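Local atomic coordinates of Non-structural protein 2 (Human respiratory syncytial virus A, PDB entry 7LDK), a protein that helps the virus evade innate immunity by antagonising the type I interferon response of the host, binding the sensor RIGI and probably acting together with NS1. Residues Ser23-Ile36 and Tyr82-Met94. Numbering follows the deposited sequence.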
loop_
_atom_site.group_PDB
_atom_site.type_symbol
_atom_site.label_atom_id
_atom_site.label_comp_id
_atom_site.label_asym_id
_atom_site.label_seq_id
_atom_site.Cartn_x
_atom_site.Cartn_y
_atom_site.Cartn_z
ATOM N N SER A 23 -3.487 0.718 20.105
ATOM C CA SER A 23 -2.848 1.857 19.390
ATOM C C SER A 23 -3.089 1.728 17.875
ATOM O O SER A 23 -3.366 0.608 17.348
ATOM C CB SER A 23 -1.370 2.010 19.723
ATOM O OG SER A 23 -0.526 1.533 18.673
ATOM N N LEU A 24 -2.939 2.867 17.200
ATOM C CA LEU A 24 -3.160 3.096 15.745
ATOM C C LEU A 24 -2.493 1.998 14.913
ATOM O O LEU A 24 -3.189 1.452 14.041
ATOM C CB LEU A 24 -2.581 4.467 15.361
ATOM C CG LEU A 24 -3.325 5.688 15.902
ATOM C CD1 LEU A 24 -2.377 6.840 16.207
ATOM C CD2 LEU A 24 -4.398 6.129 14.925
ATOM N N GLU A 25 -1.205 1.717 15.156
ATOM C CA GLU A 25 -0.385 0.813 14.305
ATOM C C GLU A 25 -1.179 -0.462 13.966
ATOM O O GLU A 25 -1.126 -0.858 12.784
ATOM C CB GLU A 25 0.964 0.472 14.948
ATOM C CG GLU A 25 1.916 -0.252 13.983
ATOM C CD GLU A 25 3.339 -0.583 14.435
ATOM O OE1 GLU A 25 4.202 -0.836 13.539
ATOM O OE2 GLU A 25 3.595 -0.610 15.670
ATOM N N THR A 26 -1.878 -1.076 14.930
ATOM C CA THR A 26 -2.679 -2.322 14.719
ATOM C C THR A 26 -3.865 -2.032 13.790
ATOM O O THR A 26 -4.013 -2.732 12.776
ATOM C CB THR A 26 -3.231 -2.919 16.022
ATOM O OG1 THR A 26 -2.310 -2.679 17.085
ATOM C CG2 THR A 26 -3.536 -4.399 15.907
ATOM N N THR A 27 -4.677 -1.029 14.145
ATOM C CA THR A 27 -5.869 -0.563 13.387
ATOM C C THR A 27 -5.504 -0.297 11.928
ATOM O O THR A 27 -6.255 -0.753 11.042
ATOM C CB THR A 27 -6.410 0.739 13.977
ATOM O OG1 THR A 27 -6.506 0.503 15.382
ATOM C CG2 THR A 27 -7.727 1.153 13.350
ATOM N N ILE A 28 -4.403 0.430 11.701
ATOM C CA ILE A 28 -3.968 0.879 10.345
ATOM C C ILE A 28 -3.469 -0.328 9.547
ATOM O O ILE A 28 -3.838 -0.412 8.370
ATOM C CB ILE A 28 -2.905 1.989 10.377
ATOM C CG1 ILE A 28 -3.393 3.271 11.051
ATOM C CG2 ILE A 28 -2.471 2.274 8.950
ATOM C CD1 ILE A 28 -2.457 4.450 10.915
ATOM N N THR A 29 -2.637 -1.194 10.137
ATOM C CA THR A 29 -2.105 -2.427 9.497
ATOM C C THR A 29 -3.275 -3.318 9.084
ATOM O O THR A 29 -3.222 -3.892 7.983
ATOM C CB THR A 29 -1.142 -3.196 10.417
ATOM O OG1 THR A 29 -0.102 -2.297 10.792
ATOM C CG2 THR A 29 -0.497 -4.402 9.766
ATOM N N SER A 30 -4.278 -3.419 9.949
ATOM C CA SER A 30 -5.522 -4.184 9.706
ATOM C C SER A 30 -6.258 -3.622 8.486
ATOM O O SER A 30 -6.722 -4.420 7.650
ATOM C CB SER A 30 -6.390 -4.176 10.911
ATOM O OG SER A 30 -7.274 -5.271 10.843
ATOM N N LEU A 31 -6.369 -2.294 8.394
ATOM C CA LEU A 31 -6.982 -1.601 7.229
ATOM C C LEU A 31 -6.163 -1.887 5.969
ATOM O O LEU A 31 -6.755 -2.108 4.919
ATOM C CB LEU A 31 -7.028 -0.095 7.504
ATOM C CG LEU A 31 -8.112 0.366 8.467
ATOM C CD1 LEU A 31 -7.802 1.781 8.933
ATOM C CD2 LEU A 31 -9.484 0.263 7.814
ATOM N N THR A 32 -4.835 -1.829 6.070
ATOM C CA THR A 32 -3.904 -2.080 4.942
ATOM C C THR A 32 -4.175 -3.480 4.375
ATOM O O THR A 32 -4.207 -3.632 3.161
ATOM C CB THR A 32 -2.464 -1.873 5.404
ATOM O OG1 THR A 32 -2.318 -0.472 5.628
ATOM C CG2 THR A 32 -1.438 -2.347 4.402
ATOM N N ARG A 33 -4.432 -4.465 5.221
ATOM C CA ARG A 33 -4.681 -5.850 4.756
ATOM C C ARG A 33 -6.024 -5.914 4.015
ATOM O O ARG A 33 -6.115 -6.680 3.048
ATOM C CB ARG A 33 -4.570 -6.801 5.949
ATOM C CG ARG A 33 -3.197 -6.788 6.613
ATOM C CD ARG A 33 -2.669 -8.170 6.955
ATOM N NE ARG A 33 -2.511 -8.968 5.742
ATOM C CZ ARG A 33 -2.227 -10.265 5.710
ATOM N NH1 ARG A 33 -2.116 -10.869 4.538
ATOM N NH2 ARG A 33 -2.056 -10.947 6.833
ATOM N N ASP A 34 -7.012 -5.126 4.441
ATOM C CA ASP A 34 -8.349 -5.001 3.794
ATOM C C ASP A 34 -8.249 -4.275 2.451
ATOM O O ASP A 34 -8.921 -4.687 1.504
ATOM C CB ASP A 34 -9.338 -4.244 4.688
ATOM C CG ASP A 34 -9.801 -5.015 5.928
ATOM O OD1 ASP A 34 -9.699 -6.281 5.922
ATOM O OD2 ASP A 34 -10.288 -4.353 6.896
ATOM N N ILE A 35 -7.456 -3.212 2.383
ATOM C CA ILE A 35 -7.332 -2.356 1.172
ATOM C C ILE A 35 -6.460 -3.043 0.118
ATOM O O ILE A 35 -6.868 -3.076 -1.039
ATOM C CB ILE A 35 -6.783 -0.970 1.544
ATOM C CG1 ILE A 35 -7.807 -0.183 2.367
ATOM C CG2 ILE A 35 -6.365 -0.211 0.294
ATOM C CD1 ILE A 35 -7.236 1.044 3.015
ATOM N N ILE A 36 -5.281 -3.535 0.491
ATOM C CA ILE A 36 -4.306 -4.061 -0.502
ATOM C C ILE A 36 -4.601 -5.538 -0.735
ATOM O O ILE A 36 -3.967 -6.407 -0.128
ATOM C CB ILE A 36 -2.857 -3.736 -0.124
ATOM C CG1 ILE A 36 -2.672 -2.220 -0.022
ATOM C CG2 ILE A 36 -1.909 -4.344 -1.143
ATOM C CD1 ILE A 36 -1.287 -1.781 0.282
ATOM N N TYR A 82 -4.515 9.317 10.575
ATOM C CA TYR A 82 -3.666 8.205 10.101
ATOM C C TYR A 82 -2.512 8.781 9.266
ATOM O O TYR A 82 -1.396 8.311 9.431
ATOM C CB TYR A 82 -4.506 7.177 9.340
ATOM C CG TYR A 82 -5.591 6.476 10.129
ATOM C CD1 TYR A 82 -5.662 6.545 11.511
ATOM C CD2 TYR A 82 -6.543 5.701 9.487
ATOM C CE1 TYR A 82 -6.666 5.901 12.222
ATOM C CE2 TYR A 82 -7.536 5.030 10.183
ATOM C CZ TYR A 82 -7.604 5.128 11.559
ATOM O OH TYR A 82 -8.598 4.498 12.257
ATOM N N THR A 83 -2.746 9.772 8.406
ATOM C CA THR A 83 -1.666 10.369 7.579
ATOM C C THR A 83 -0.665 11.100 8.487
ATOM O O THR A 83 0.527 10.985 8.236
ATOM C CB THR A 83 -2.164 11.276 6.445
ATOM O OG1 THR A 83 -2.834 12.392 7.002
ATOM C CG2 THR A 83 -3.050 10.561 5.454
ATOM N N GLU A 84 -1.104 11.823 9.504
ATOM C CA GLU A 84 -0.177 12.553 10.419
ATOM C C GLU A 84 0.551 11.508 11.291
ATOM O O GLU A 84 1.729 11.725 11.627
ATOM C CB GLU A 84 -0.904 13.645 11.223
ATOM C CG GLU A 84 -1.458 14.785 10.374
ATOM C CD GLU A 84 -2.378 15.779 11.074
ATOM O OE1 GLU A 84 -2.950 15.449 12.151
ATOM O OE2 GLU A 84 -2.520 16.907 10.540
ATOM N N TYR A 85 -0.094 10.382 11.601
ATOM C CA TYR A 85 0.529 9.254 12.334
ATOM C C TYR A 85 1.630 8.608 11.479
ATOM O O TYR A 85 2.682 8.273 12.028
ATOM C CB TYR A 85 -0.498 8.201 12.750
ATOM C CG TYR A 85 0.090 7.154 13.657
ATOM C CD1 TYR A 85 0.430 7.468 14.964
ATOM C CD2 TYR A 85 0.367 5.875 13.208
ATOM C CE1 TYR A 85 0.975 6.524 15.823
ATOM C CE2 TYR A 85 0.934 4.920 14.040
ATOM C CZ TYR A 85 1.224 5.244 15.356
ATOM O OH TYR A 85 1.757 4.306 16.191
ATOM N N ASN A 86 1.397 8.432 10.179
ATOM C CA ASN A 86 2.374 7.840 9.235
ATOM C C ASN A 86 3.593 8.750 9.076
ATOM O O ASN A 86 4.710 8.215 8.975
ATOM C CB ASN A 86 1.790 7.558 7.852
ATOM C CG ASN A 86 2.879 7.138 6.888
ATOM O OD1 ASN A 86 3.460 6.060 7.001
ATOM N ND2 ASN A 86 3.207 8.010 5.955
ATOM N N THR A 87 3.405 10.065 9.046
ATOM C CA THR A 87 4.513 11.031 8.859
ATOM C C THR A 87 5.505 10.817 9.995
ATOM O O THR A 87 6.718 10.970 9.744
ATOM C CB THR A 87 4.013 12.483 8.802
ATOM O OG1 THR A 87 2.855 12.491 7.977
ATOM C CG2 THR A 87 5.020 13.467 8.248
ATOM N N LYS A 88 4.996 10.459 11.177
ATOM C CA LYS A 88 5.773 10.422 12.438
ATOM C C LYS A 88 6.335 9.015 12.669
ATOM O O LYS A 88 7.473 8.933 13.111
ATOM C CB LYS A 88 4.867 10.919 13.560
ATOM C CG LYS A 88 5.546 11.178 14.900
ATOM C CD LYS A 88 6.556 12.322 14.925
ATOM C CE LYS A 88 7.207 12.458 16.289
ATOM N NZ LYS A 88 7.447 13.872 16.673
ATOM N N TYR A 89 5.588 7.956 12.356
ATOM C CA TYR A 89 5.937 6.550 12.701
ATOM C C TYR A 89 6.026 5.637 11.467
ATOM O O TYR A 89 6.323 4.466 11.645
ATOM C CB TYR A 89 4.932 5.989 13.711
ATOM C CG TYR A 89 4.941 6.665 15.060
ATOM C CD1 TYR A 89 4.169 7.796 15.283
ATOM C CD2 TYR A 89 5.668 6.161 16.130
ATOM C CE1 TYR A 89 4.143 8.431 16.515
ATOM C CE2 TYR A 89 5.654 6.791 17.369
ATOM C CZ TYR A 89 4.892 7.933 17.560
ATOM O OH TYR A 89 4.854 8.565 18.764
ATOM N N GLY A 90 5.803 6.124 10.253
ATOM C CA GLY A 90 6.053 5.370 9.007
ATOM C C GLY A 90 5.208 4.105 8.878
ATOM O O GLY A 90 5.719 3.054 8.367
ATOM N N THR A 91 3.935 4.196 9.238
ATOM C CA THR A 91 2.958 3.075 9.349
ATOM C C THR A 91 2.229 2.793 8.011
ATOM O O THR A 91 1.414 1.827 7.954
ATOM C CB THR A 91 1.956 3.478 10.435
ATOM O OG1 THR A 91 1.267 2.307 10.858
ATOM C CG2 THR A 91 0.990 4.532 9.938
ATOM N N PHE A 92 2.433 3.625 6.978
ATOM C CA PHE A 92 1.822 3.383 5.643
ATOM C C PHE A 92 2.652 2.338 4.892
ATOM O O PHE A 92 3.883 2.316 4.976
ATOM C CB PHE A 92 1.610 4.691 4.874
ATOM C CG PHE A 92 0.379 5.462 5.292
ATOM C CD1 PHE A 92 -0.445 5.025 6.331
ATOM C CD2 PHE A 92 0.044 6.645 4.648
ATOM C CE1 PHE A 92 -1.554 5.762 6.725
ATOM C CE2 PHE A 92 -1.069 7.379 5.044
ATOM C CZ PHE A 92 -1.864 6.938 6.081
ATOM N N PRO A 93 1.986 1.433 4.146
ATOM C CA PRO A 93 2.663 0.376 3.410
ATOM C C PRO A 93 3.525 0.928 2.275
ATOM O O PRO A 93 3.213 1.978 1.749
ATOM C CB PRO A 93 1.500 -0.443 2.833
ATOM C CG PRO A 93 0.426 0.577 2.645
ATOM C CD PRO A 93 0.539 1.415 3.898
ATOM N N MET A 94 4.592 0.200 1.967
ATOM C CA MET A 94 5.503 0.431 0.819
ATOM C C MET A 94 5.417 -0.777 -0.107
ATOM O O MET A 94 5.394 -1.923 0.337
ATOM C CB MET A 94 6.958 0.559 1.274
ATOM C CG MET A 94 7.279 1.763 2.103
ATOM S SD MET A 94 8.710 1.329 3.148
ATOM C CE MET A 94 8.175 2.021 4.721
HETATM O O HOH W 1 -0.173 -0.419 6.839
#
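The ring of Tyr82 has Ile28 over one face, with Ile28 CG1 4.1 Å from the ring centroid and 15° off the ring normal. At the edge, near the plane, Leu24 CD2 comes to 3.5 Å from Tyr82 CE1. Leu31 CD1 meets Tyr82 CE2 obliquely, and the Thr27 methyl lies beside the phenol oxygen. The ring of Tyr85 carries Leu24 CB over one face, near the centre, and Tyr89 CB, from its own helix, over the other. Tyr85 CG is anti to the backbone N (chi1 -172°), which turns that first face to Leu24. Leu24 CD1 lies over the same face but is modelled too close to be trusted in detail. The Phe92 ring has Asn86 CB over the centre of one face and Ile28 CG2 at its edge, and packs edge-to-face with Tyr66.

The axes of helix 24-35 and of the 82-89 end of the long helix 55-89 cross at -109° and come within 11.3 Å. Tyr82 is a knob in the hole formed by Leu24, Thr27, Ile28 and Leu31. Gly90, with positive phi, ends the long helix, and the chain then passes along helix 24-35 towards the antiparallel sheet.

On that passage Ile28 CD1 touches Thr91 CG2 at 3.6 Å. Asn86 OD1 accepts the Phe92 N-H at 2.6 Å, from above the carbonyl plane. No direct hydrogen bond joins the two segments. One water bridges them, donating to Thr91 O and bonded to Thr32 OG1. Further along, Pro93 packs against the Thr32 methyl and against Ile36 CD1, 3.8 Å from Pro93 CG.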